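Local coordinates for coat protein (Sulfolobus turreted icosahedral virus, PDB 2BBD) that probably builds the icosahedral capsid of an archaeal virus as its major coat protein, sharing ancestry with bacterial and eukaryotic viral capsid proteins, at residues R26-L37 and M115-T126; T73-G81 and V181-P189. All coordinates share one frame; numbering follows the deposited sequence.

Interaction 1: R26-L37 and M115-T126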
loop_
_atom_site.group_PDB
_atom_site.type_symbol
_atom_site.label_atom_id
_atom_site.label_comp_id
_atom_site.label_asym_id
_atom_site.label_seq_id
_atom_site.Cartn_x
_atom_site.Cartn_y
_atom_site.Cartn_z
ATOM N N ARG A 26 -8.426 21.015 -0.101
ATOM C CA ARG A 26 -7.317 21.479 -0.936
ATOM C C ARG A 26 -6.760 22.817 -0.461
ATOM O O ARG A 26 -6.686 23.776 -1.229
ATOM C CB ARG A 26 -7.797 21.595 -2.384
ATOM C CG ARG A 26 -8.366 20.291 -2.910
ATOM C CD ARG A 26 -8.852 20.382 -4.345
ATOM N NE ARG A 26 -10.062 21.186 -4.470
ATOM C CZ ARG A 26 -10.074 22.499 -4.675
ATOM N NH1 ARG A 26 -8.930 23.165 -4.783
ATOM N NH2 ARG A 26 -11.228 23.144 -4.782
ATOM N N ASN A 27 -6.353 22.864 0.804
ATOM C CA ASN A 27 -5.816 24.073 1.406
ATOM C C ASN A 27 -4.469 24.473 0.845
ATOM O O ASN A 27 -4.134 25.653 0.807
ATOM C CB ASN A 27 -5.677 23.890 2.911
ATOM C CG ASN A 27 -7.002 23.620 3.590
ATOM O OD1 ASN A 27 -7.047 23.350 4.787
ATOM N ND2 ASN A 27 -8.090 23.695 2.828
ATOM N N ASN A 28 -3.692 23.483 0.437
ATOM C CA ASN A 28 -2.361 23.702 -0.115
ATOM C C ASN A 28 -1.935 22.404 -0.765
ATOM O O ASN A 28 -2.747 21.478 -0.923
ATOM C CB ASN A 28 -1.370 24.040 0.999
ATOM C CG ASN A 28 -1.228 25.529 1.229
ATOM O OD1 ASN A 28 -0.963 26.289 0.295
ATOM N ND2 ASN A 28 -1.392 25.957 2.480
ATOM N N PHE A 29 -0.668 22.339 -1.153
ATOM C CA PHE A 29 -0.142 21.116 -1.734
ATOM C C PHE A 29 -0.175 20.098 -0.591
ATOM O O PHE A 29 -0.062 20.473 0.579
ATOM C CB PHE A 29 1.295 21.326 -2.232
ATOM C CG PHE A 29 1.383 21.917 -3.620
ATOM C CD1 PHE A 29 2.465 21.616 -4.448
ATOM C CD2 PHE A 29 0.391 22.773 -4.103
ATOM C CE1 PHE A 29 2.561 22.158 -5.741
ATOM C CE2 PHE A 29 0.477 23.321 -5.392
ATOM C CZ PHE A 29 1.562 23.013 -6.208
ATOM N N ILE A 30 -0.325 18.823 -0.927
ATOM C CA ILE A 30 -0.402 17.764 0.079
ATOM C C ILE A 30 0.748 16.768 -0.039
ATOM O O ILE A 30 0.973 16.203 -1.106
ATOM C CB ILE A 30 -1.745 17.001 -0.061
ATOM C CG1 ILE A 30 -2.909 17.962 0.219
ATOM C CG2 ILE A 30 -1.769 15.783 0.866
ATOM C CD1 ILE A 30 -4.281 17.414 -0.185
ATOM N N ARG A 31 1.476 16.562 1.054
ATOM C CA ARG A 31 2.586 15.617 1.055
ATOM C C ARG A 31 2.100 14.240 1.507
ATOM O O ARG A 31 2.589 13.206 1.035
ATOM C CB ARG A 31 3.710 16.115 1.959
ATOM C CG ARG A 31 4.393 17.383 1.450
ATOM C CD ARG A 31 5.477 17.802 2.404
ATOM N NE ARG A 31 6.583 16.851 2.366
ATOM C CZ ARG A 31 7.476 16.802 1.383
ATOM N NH1 ARG A 31 7.391 17.655 0.372
ATOM N NH2 ARG A 31 8.440 15.895 1.399
ATOM N N LYS A 32 1.135 14.215 2.421
ATOM C CA LYS A 32 0.594 12.940 2.851
ATOM C C LYS A 32 -0.738 13.010 3.588
ATOM O O LYS A 32 -1.183 14.072 4.021
ATOM C CB LYS A 32 1.622 12.169 3.695
ATOM C CG LYS A 32 1.809 12.620 5.130
ATOM C CD LYS A 32 2.698 11.606 5.880
ATOM C CE LYS A 32 2.958 12.003 7.336
ATOM N NZ LYS A 32 1.740 11.913 8.192
ATOM N N ILE A 33 -1.381 11.856 3.687
ATOM C CA ILE A 33 -2.647 11.736 4.377
ATOM C C ILE A 33 -2.536 10.583 5.360
ATOM O O ILE A 33 -2.102 9.488 5.007
ATOM C CB ILE A 33 -3.803 11.441 3.401
ATOM C CG1 ILE A 33 -3.988 12.623 2.439
ATOM C CG2 ILE A 33 -5.076 11.161 4.177
ATOM C CD1 ILE A 33 -4.966 12.331 1.299
ATOM N N ARG A 34 -2.923 10.833 6.599
ATOM C CA ARG A 34 -2.881 9.804 7.620
ATOM C C ARG A 34 -4.299 9.417 8.014
ATOM O O ARG A 34 -5.177 10.277 8.155
ATOM C CB ARG A 34 -2.129 10.302 8.852
ATOM C CG ARG A 34 -2.255 9.373 10.046
ATOM C CD ARG A 34 -1.650 9.986 11.298
ATOM N NE ARG A 34 -0.197 10.059 11.232
ATOM C CZ ARG A 34 0.558 10.658 12.148
ATOM N NH1 ARG A 34 -0.015 11.240 13.199
ATOM N NH2 ARG A 34 1.880 10.666 12.024
ATOM N N VAL A 35 -4.511 8.116 8.177
ATOM C CA VAL A 35 -5.797 7.569 8.569
ATOM C C VAL A 35 -5.589 6.747 9.842
ATOM O O VAL A 35 -4.700 5.892 9.898
ATOM C CB VAL A 35 -6.379 6.632 7.470
ATOM C CG1 VAL A 35 -7.668 5.996 7.960
ATOM C CG2 VAL A 35 -6.641 7.412 6.177
ATOM N N GLN A 36 -6.387 7.023 10.870
ATOM C CA GLN A 36 -6.307 6.268 12.116
ATOM C C GLN A 36 -7.693 5.764 12.498
ATOM O O GLN A 36 -8.646 6.553 12.617
ATOM C CB GLN A 36 -5.750 7.124 13.257
ATOM C CG GLN A 36 -4.393 7.746 12.987
ATOM C CD GLN A 36 -3.981 8.733 14.069
ATOM O OE1 GLN A 36 -3.311 8.371 15.040
ATOM N NE2 GLN A 36 -4.397 9.985 13.916
ATOM N N LEU A 37 -7.809 4.447 12.651
ATOM C CA LEU A 37 -9.057 3.819 13.057
ATOM C C LEU A 37 -8.851 3.645 14.554
ATOM O O LEU A 37 -8.035 2.836 14.989
ATOM C CB LEU A 37 -9.236 2.464 12.361
ATOM C CG LEU A 37 -10.461 1.644 12.789
ATOM C CD1 LEU A 37 -11.725 2.433 12.492
ATOM C CD2 LEU A 37 -10.486 0.291 12.050
HETATM N N MSE A 115 -3.222 2.367 12.162
HETATM C CA MSE A 115 -2.824 3.489 11.329
HETATM C C MSE A 115 -2.354 3.101 9.930
HETATM O O MSE A 115 -1.761 2.032 9.727
HETATM C CB MSE A 115 -1.714 4.279 12.021
HETATM C CG MSE A 115 -1.379 5.584 11.321
HETATM SE SE MSE A 115 0.121 6.495 12.118
HETATM C CE MSE A 115 -0.784 7.392 13.572
ATOM N N TRP A 116 -2.642 3.984 8.973
ATOM C CA TRP A 116 -2.236 3.828 7.578
ATOM C C TRP A 116 -1.879 5.219 7.084
ATOM O O TRP A 116 -2.499 6.203 7.492
ATOM C CB TRP A 116 -3.374 3.337 6.697
ATOM C CG TRP A 116 -3.900 1.982 6.980
ATOM C CD1 TRP A 116 -3.529 0.815 6.375
ATOM C CD2 TRP A 116 -5.006 1.663 7.827
ATOM N NE1 TRP A 116 -4.349 -0.208 6.781
ATOM C CE2 TRP A 116 -5.267 0.284 7.671
ATOM C CE3 TRP A 116 -5.809 2.410 8.701
ATOM C CZ2 TRP A 116 -6.305 -0.365 8.348
ATOM C CZ3 TRP A 116 -6.843 1.757 9.381
ATOM C CH2 TRP A 116 -7.079 0.385 9.194
ATOM N N GLU A 117 -0.884 5.305 6.208
ATOM C CA GLU A 117 -0.491 6.588 5.646
ATOM C C GLU A 117 -0.382 6.481 4.142
ATOM O O GLU A 117 -0.040 5.425 3.604
ATOM C CB GLU A 117 0.849 7.063 6.206
ATOM C CG GLU A 117 0.827 7.367 7.682
ATOM C CD GLU A 117 2.022 8.190 8.133
ATOM O OE1 GLU A 117 3.160 7.896 7.694
ATOM O OE2 GLU A 117 1.819 9.125 8.938
ATOM N N PHE A 118 -0.696 7.584 3.471
ATOM C CA PHE A 118 -0.632 7.662 2.026
ATOM C C PHE A 118 0.394 8.737 1.685
ATOM O O PHE A 118 0.241 9.909 2.043
ATOM C CB PHE A 118 -1.998 8.044 1.433
ATOM C CG PHE A 118 -3.110 7.102 1.807
ATOM C CD1 PHE A 118 -3.665 7.126 3.083
ATOM C CD2 PHE A 118 -3.565 6.154 0.897
ATOM C CE1 PHE A 118 -4.657 6.212 3.455
ATOM C CE2 PHE A 118 -4.550 5.238 1.248
ATOM C CZ PHE A 118 -5.099 5.265 2.533
ATOM N N ASP A 119 1.460 8.327 1.018
ATOM C CA ASP A 119 2.493 9.259 0.622
ATOM C C ASP A 119 2.077 9.796 -0.745
ATOM O O ASP A 119 1.956 9.042 -1.701
ATOM C CB ASP A 119 3.836 8.532 0.553
ATOM C CG ASP A 119 4.987 9.451 0.194
ATOM O OD1 ASP A 119 6.141 8.985 0.280
ATOM O OD2 ASP A 119 4.752 10.624 -0.179
ATOM N N LEU A 120 1.821 11.098 -0.822
ATOM C CA LEU A 120 1.421 11.717 -2.080
ATOM C C LEU A 120 2.546 12.539 -2.686
ATOM O O LEU A 120 2.285 13.422 -3.495
ATOM C CB LEU A 120 0.211 12.634 -1.881
ATOM C CG LEU A 120 -1.171 12.013 -1.667
ATOM C CD1 LEU A 120 -1.230 11.333 -0.317
ATOM C CD2 LEU A 120 -2.227 13.101 -1.760
ATOM N N ALA A 121 3.785 12.255 -2.296
ATOM C CA ALA A 121 4.927 13.009 -2.806
ATOM C C ALA A 121 4.624 14.473 -2.475
ATOM O O ALA A 121 4.587 14.851 -1.300
ATOM C CB ALA A 121 5.058 12.800 -4.315
ATOM N N ARG A 122 4.421 15.301 -3.491
ATOM C CA ARG A 122 4.054 16.692 -3.232
ATOM C C ARG A 122 2.975 17.039 -4.243
ATOM O O ARG A 122 3.212 17.728 -5.226
ATOM C CB ARG A 122 5.251 17.635 -3.360
ATOM C CG ARG A 122 5.058 18.898 -2.535
ATOM C CD ARG A 122 6.217 19.865 -2.660
ATOM N NE ARG A 122 6.351 20.369 -4.022
ATOM C CZ ARG A 122 7.196 21.334 -4.372
ATOM N NH1 ARG A 122 7.982 21.898 -3.456
ATOM N NH2 ARG A 122 7.253 21.737 -5.634
ATOM N N PHE A 123 1.782 16.516 -3.979
ATOM C CA PHE A 123 0.609 16.679 -4.825
ATOM C C PHE A 123 0.088 18.116 -4.880
ATOM O O PHE A 123 -0.162 18.736 -3.847
ATOM C CB PHE A 123 -0.486 15.746 -4.309
ATOM C CG PHE A 123 -1.615 15.545 -5.261
ATOM C CD1 PHE A 123 -1.442 14.786 -6.409
ATOM C CD2 PHE A 123 -2.861 16.113 -5.007
ATOM C CE1 PHE A 123 -2.502 14.591 -7.303
ATOM C CE2 PHE A 123 -3.928 15.925 -5.890
ATOM C CZ PHE A 123 -3.748 15.161 -7.041
ATOM N N PRO A 124 -0.081 18.662 -6.096
ATOM C CA PRO A 124 -0.573 20.033 -6.290
ATOM C C PRO A 124 -2.095 20.081 -6.104
ATOM O O PRO A 124 -2.855 20.347 -7.046
ATOM C CB PRO A 124 -0.136 20.343 -7.717
ATOM C CG PRO A 124 -0.329 19.012 -8.406
ATOM C CD PRO A 124 0.206 18.006 -7.389
ATOM N N ALA A 125 -2.525 19.822 -4.874
ATOM C CA ALA A 125 -3.941 19.766 -4.534
ATOM C C ALA A 125 -4.739 21.019 -4.871
ATOM O O ALA A 125 -5.906 20.929 -5.233
ATOM C CB ALA A 125 -4.096 19.428 -3.059
ATOM N N THR A 126 -4.116 22.184 -4.757
ATOM C CA THR A 126 -4.804 23.434 -5.054
ATOM C C THR A 126 -5.062 23.616 -6.551
ATOM O O THR A 126 -5.742 24.550 -6.960
ATOM C CB THR A 126 -4.001 24.640 -4.536
ATOM O OG1 THR A 126 -2.702 24.646 -5.140
ATOM C CG2 THR A 126 -3.847 24.565 -3.024
#

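Interaction 2: T73-G81 and V181-P189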
loop_
_atom_site.group_PDB
_atom_site.type_symbol
_atom_site.label_atom_id
_atom_site.label_comp_id
_atom_site.label_asym_id
_atom_site.label_seq_id
_atom_site.Cartn_x
_atom_site.Cartn_y
_atom_site.Cartn_z
ATOM N N THR A 73 -6.611 7.853 -10.232
ATOM C CA THR A 73 -6.276 7.081 -9.043
ATOM C C THR A 73 -4.832 7.167 -8.569
ATOM O O THR A 73 -3.900 6.877 -9.316
ATOM C CB THR A 73 -6.615 5.616 -9.279
ATOM O OG1 THR A 73 -7.978 5.529 -9.708
ATOM C CG2 THR A 73 -6.408 4.789 -7.999
ATOM N N LEU A 74 -4.660 7.565 -7.314
ATOM C CA LEU A 74 -3.339 7.668 -6.701
ATOM C C LEU A 74 -3.055 6.380 -5.918
ATOM O O LEU A 74 -1.933 5.886 -5.897
ATOM C CB LEU A 74 -3.293 8.867 -5.749
ATOM C CG LEU A 74 -3.541 10.250 -6.359
ATOM C CD1 LEU A 74 -3.468 11.320 -5.281
ATOM C CD2 LEU A 74 -2.511 10.509 -7.434
ATOM N N TYR A 75 -4.090 5.850 -5.278
ATOM C CA TYR A 75 -3.987 4.623 -4.497
ATOM C C TYR A 75 -5.221 3.758 -4.672
ATOM O O TYR A 75 -6.348 4.256 -4.725
ATOM C CB TYR A 75 -3.854 4.932 -3.004
ATOM C CG TYR A 75 -2.470 5.307 -2.537
ATOM C CD1 TYR A 75 -1.707 4.415 -1.771
ATOM C CD2 TYR A 75 -1.930 6.556 -2.833
ATOM C CE1 TYR A 75 -0.437 4.767 -1.311
ATOM C CE2 TYR A 75 -0.663 6.917 -2.382
ATOM C CZ TYR A 75 0.075 6.020 -1.621
ATOM O OH TYR A 75 1.316 6.389 -1.166
ATOM N N SER A 76 -4.984 2.454 -4.757
ATOM C CA SER A 76 -6.029 1.452 -4.861
ATOM C C SER A 76 -5.380 0.236 -4.194
ATOM O O SER A 76 -4.682 -0.548 -4.836
ATOM C CB SER A 76 -6.365 1.154 -6.320
ATOM O OG SER A 76 -7.464 0.264 -6.385
ATOM N N VAL A 77 -5.596 0.109 -2.893
ATOM C CA VAL A 77 -5.002 -0.968 -2.112
ATOM C C VAL A 77 -5.955 -1.453 -1.026
ATOM O O VAL A 77 -6.838 -0.719 -0.573
ATOM C CB VAL A 77 -3.718 -0.482 -1.406
ATOM C CG1 VAL A 77 -2.688 -0.000 -2.422
ATOM C CG2 VAL A 77 -4.068 0.655 -0.452
ATOM N N SER A 78 -5.750 -2.691 -0.594
ATOM C CA SER A 78 -6.559 -3.280 0.461
ATOM C C SER A 78 -6.046 -2.730 1.791
ATOM O O SER A 78 -4.941 -2.202 1.859
ATOM C CB SER A 78 -6.411 -4.803 0.439
ATOM O OG SER A 78 -5.058 -5.189 0.628
ATOM N N GLY A 79 -6.845 -2.836 2.845
ATOM C CA GLY A 79 -6.381 -2.364 4.139
ATOM C C GLY A 79 -5.215 -3.251 4.582
ATOM O O GLY A 79 -4.275 -2.789 5.240
ATOM N N THR A 80 -5.283 -4.523 4.199
ATOM C CA THR A 80 -4.246 -5.507 4.520
ATOM C C THR A 80 -2.887 -5.165 3.900
ATOM O O THR A 80 -1.886 -5.064 4.605
ATOM C CB THR A 80 -4.652 -6.919 4.036
ATOM O OG1 THR A 80 -5.734 -7.408 4.832
ATOM C CG2 THR A 80 -3.472 -7.875 4.144
ATOM N N GLY A 81 -2.868 -4.984 2.582
ATOM C CA GLY A 81 -1.629 -4.668 1.891
ATOM C C GLY A 81 -0.952 -3.385 2.338
ATOM O O GLY A 81 0.268 -3.360 2.563
ATOM N N VAL A 181 5.537 14.711 -9.363
ATOM C CA VAL A 181 5.674 13.267 -9.265
ATOM C C VAL A 181 4.360 12.767 -8.660
ATOM O O VAL A 181 4.026 13.100 -7.523
ATOM C CB VAL A 181 6.842 12.846 -8.337
ATOM C CG1 VAL A 181 6.908 11.328 -8.249
ATOM C CG2 VAL A 181 8.159 13.396 -8.867
ATOM N N LEU A 182 3.617 11.980 -9.429
ATOM C CA LEU A 182 2.339 11.434 -8.980
ATOM C C LEU A 182 2.439 9.976 -8.532
ATOM O O LEU A 182 2.786 9.100 -9.322
ATOM C CB LEU A 182 1.303 11.508 -10.104
ATOM C CG LEU A 182 0.898 12.884 -10.630
ATOM C CD1 LEU A 182 -0.132 12.720 -11.741
ATOM C CD2 LEU A 182 0.335 13.715 -9.489
ATOM N N PRO A 183 2.135 9.698 -7.257
ATOM C CA PRO A 183 2.209 8.311 -6.803
ATOM C C PRO A 183 1.128 7.486 -7.497
ATOM O O PRO A 183 0.053 7.998 -7.807
ATOM C CB PRO A 183 1.988 8.429 -5.296
ATOM C CG PRO A 183 1.106 9.643 -5.183
ATOM C CD PRO A 183 1.756 10.595 -6.152
ATOM N N LYS A 184 1.445 6.225 -7.782
ATOM C CA LYS A 184 0.511 5.298 -8.418
ATOM C C LYS A 184 0.690 3.962 -7.689
ATOM O O LYS A 184 1.324 3.034 -8.193
ATOM C CB LYS A 184 0.831 5.142 -9.901
ATOM C CG LYS A 184 -0.209 4.334 -10.671
ATOM C CD LYS A 184 0.239 4.102 -12.101
ATOM C CE LYS A 184 -0.824 3.385 -12.919
ATOM N NZ LYS A 184 -2.046 4.222 -13.111
ATOM N N VAL A 185 0.130 3.893 -6.488
ATOM C CA VAL A 185 0.222 2.718 -5.626
ATOM C C VAL A 185 -1.003 1.833 -5.801
ATOM O O VAL A 185 -2.070 2.114 -5.263
ATOM C CB VAL A 185 0.359 3.175 -4.167
ATOM C CG1 VAL A 185 0.539 1.983 -3.245
ATOM C CG2 VAL A 185 1.541 4.142 -4.053
ATOM N N ILE A 186 -0.832 0.752 -6.551
ATOM C CA ILE A 186 -1.935 -0.147 -6.853
ATOM C C ILE A 186 -1.679 -1.590 -6.430
ATOM O O ILE A 186 -0.579 -2.118 -6.613
ATOM C CB ILE A 186 -2.223 -0.155 -8.371
ATOM C CG1 ILE A 186 -2.303 1.279 -8.912
ATOM C CG2 ILE A 186 -3.504 -0.917 -8.643
ATOM C CD1 ILE A 186 -3.470 2.102 -8.366
ATOM N N GLU A 187 -2.706 -2.231 -5.876
ATOM C CA GLU A 187 -2.574 -3.619 -5.468
ATOM C C GLU A 187 -3.257 -4.493 -6.513
ATOM O O GLU A 187 -4.421 -4.276 -6.852
ATOM C CB GLU A 187 -3.206 -3.858 -4.091
ATOM C CG GLU A 187 -2.774 -5.177 -3.478
ATOM C CD GLU A 187 -3.339 -5.411 -2.091
ATOM O OE1 GLU A 187 -2.627 -5.999 -1.256
ATOM O OE2 GLU A 187 -4.492 -5.024 -1.834
ATOM N N ILE A 188 -2.526 -5.478 -7.023
ATOM C CA ILE A 188 -3.045 -6.383 -8.039
ATOM C C ILE A 188 -2.939 -7.831 -7.589
ATOM O O ILE A 188 -1.853 -8.326 -7.278
ATOM C CB ILE A 188 -2.274 -6.223 -9.362
ATOM C CG1 ILE A 188 -2.285 -4.754 -9.787
ATOM C CG2 ILE A 188 -2.910 -7.103 -10.441
ATOM C CD1 ILE A 188 -1.461 -4.483 -11.018
ATOM N N PRO A 189 -4.078 -8.532 -7.545
ATOM C CA PRO A 189 -4.094 -9.931 -7.121
ATOM C C PRO A 189 -3.899 -10.907 -8.275
ATOM O O PRO A 189 -4.026 -10.539 -9.440
ATOM C CB PRO A 189 -5.472 -10.070 -6.506
ATOM C CG PRO A 189 -6.317 -9.247 -7.464
ATOM C CD PRO A 189 -5.454 -8.012 -7.705
HETATM O O HOH W 1 -1.722 7.992 -10.192
HETATM O O HOH W 2 -3.972 4.791 -11.233
#

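Interaction 1: R26-L37 and M115-T126
Glu117 reaches across from one strand to collect two basic side chains of the other, Lys32 and Arg34, on a single oxygen. Arg34 runs alongside it, its guanidinium plane 21° from that of the carboxylate, and NE gives Glu117 OE2 a salt-bridged hydrogen bond of 3.2 Å on the anti side. Lys32 comes from above the carboxylate plane, NZ lying 2.9 Å from the same OE2; a bend at its last torsion (chi4 69°) turns the amine in. Two positive neighbours would probably favour the charged carboxylate. Selenomethionine Met115 lays its CE over one face of the Arg34 guanidinium, 3.6 Å from Arg34 CD.

The opposite side of this antiparallel pair is apolar. Val35 CG2 meets the Phe118 ring at its edge, 3.6 Å from CE1, and Leu37 CB approaches the rim of the Trp116 indole. Ile30 CG2 runs alongside Leu120 CD2, 3.8 Å away. Backbone pairing runs from Val35 with Trp116 to Lys32 with Asp119; before Ile30 with Phe123 resumes it, the register shifts by two, a beta bulge with its extra residues at 120-122. Arg31 and Lys32 form a classic bulge opposite Thr155 on strand 145-158. Asp119 OD2 accepts from Ala121 N in an Asx turn. Pro124 lies over one face of the Phe29 ring: its CA sits 3.5 Å from the centroid, 7° off the normal, a CH-pi contact, while Thr126 OG1 lies at the ring edge.

Strand 29-43 is held between 108-123 and 145-158 in an antiparallel sheet, with Glu157 on the latter salt-bridged to both Arg31 and Arg122, which also pairs with Glu167. The apolar face of both strands packs on strands 61-68 and 131-137 of the facing sheet, where Phe64 meets Trp116 and Phe118 edge-to-face, completing a beta sandwich.

Interaction 2: T73-G81 and V181-P189
Glu187 leaves its strand fully stretched (chi1 -165°, CG opposite the backbone N) and brings its carboxylate out to Ser78, whose OG is turned between the backbone N and carbonyl carbon (chi1 59°). Ser78 OG donates to the syn lone pair of Glu187 OE2 at 2.5 Å, a short distance whose exact value is doubtful, and Ser78 N reaches the same oxygen at 2.9 Å from above the carboxylate plane. Ser78 OG in turn accepts from Gly81 N, 2.9 Å away, as the N-cap of helix 79-89.

Before this polar end the strands run parallel. Ser76 is clasped by both of its backbone groups, N to Val185 O and O to Glu187 N. Val185 lies flank to flank with Tyr75, over its ring: CB is 3.6 Å from the centroid and 24° off the normal, a CH-pi contact offset toward the rim. Ile186 CD1 covers Ser76 CB at 3.7 Å. At the other end one water donates to both Thr73 O and Pro183 O, and a second links Thr73 O to Lys184 NZ.

Tyr217 hydrogen-bonds to Glu187 OE1, so both carboxylate oxygens have partners. A negative charge beside the N-terminus of a helix would probably be favoured by the helix dipole, and Ser78, by donating to Glu187 and accepting from Gly81, couples strand 182-193 to that helix start.

Overall arrangement
The two contacts interleave along the chain, 26-37, 73-81, 115-126 and then 181-189, with centres about 14 Å apart. Interaction 1 pairs neighbouring strands of the antiparallel sheet formed by strands 2-13, 145-158, 29-43 and 108-123; interaction 2 lies in the mixed sheet, where the parallel pairing of 72-78 with 182-193 joins strands from earlier in the chain to those from later. Interaction 1 lies in the sandwich built from the earlier part of the chain, and interaction 2, near the centre of the molecule, probably marks where two jelly rolls join. Tyr75 OH to Asp119 O and Trp116 NE1 to Gly79 O, both probable hydrogen bonds, tie them directly. The arrangement is consistent with the double jelly roll of this viral capsid lineage.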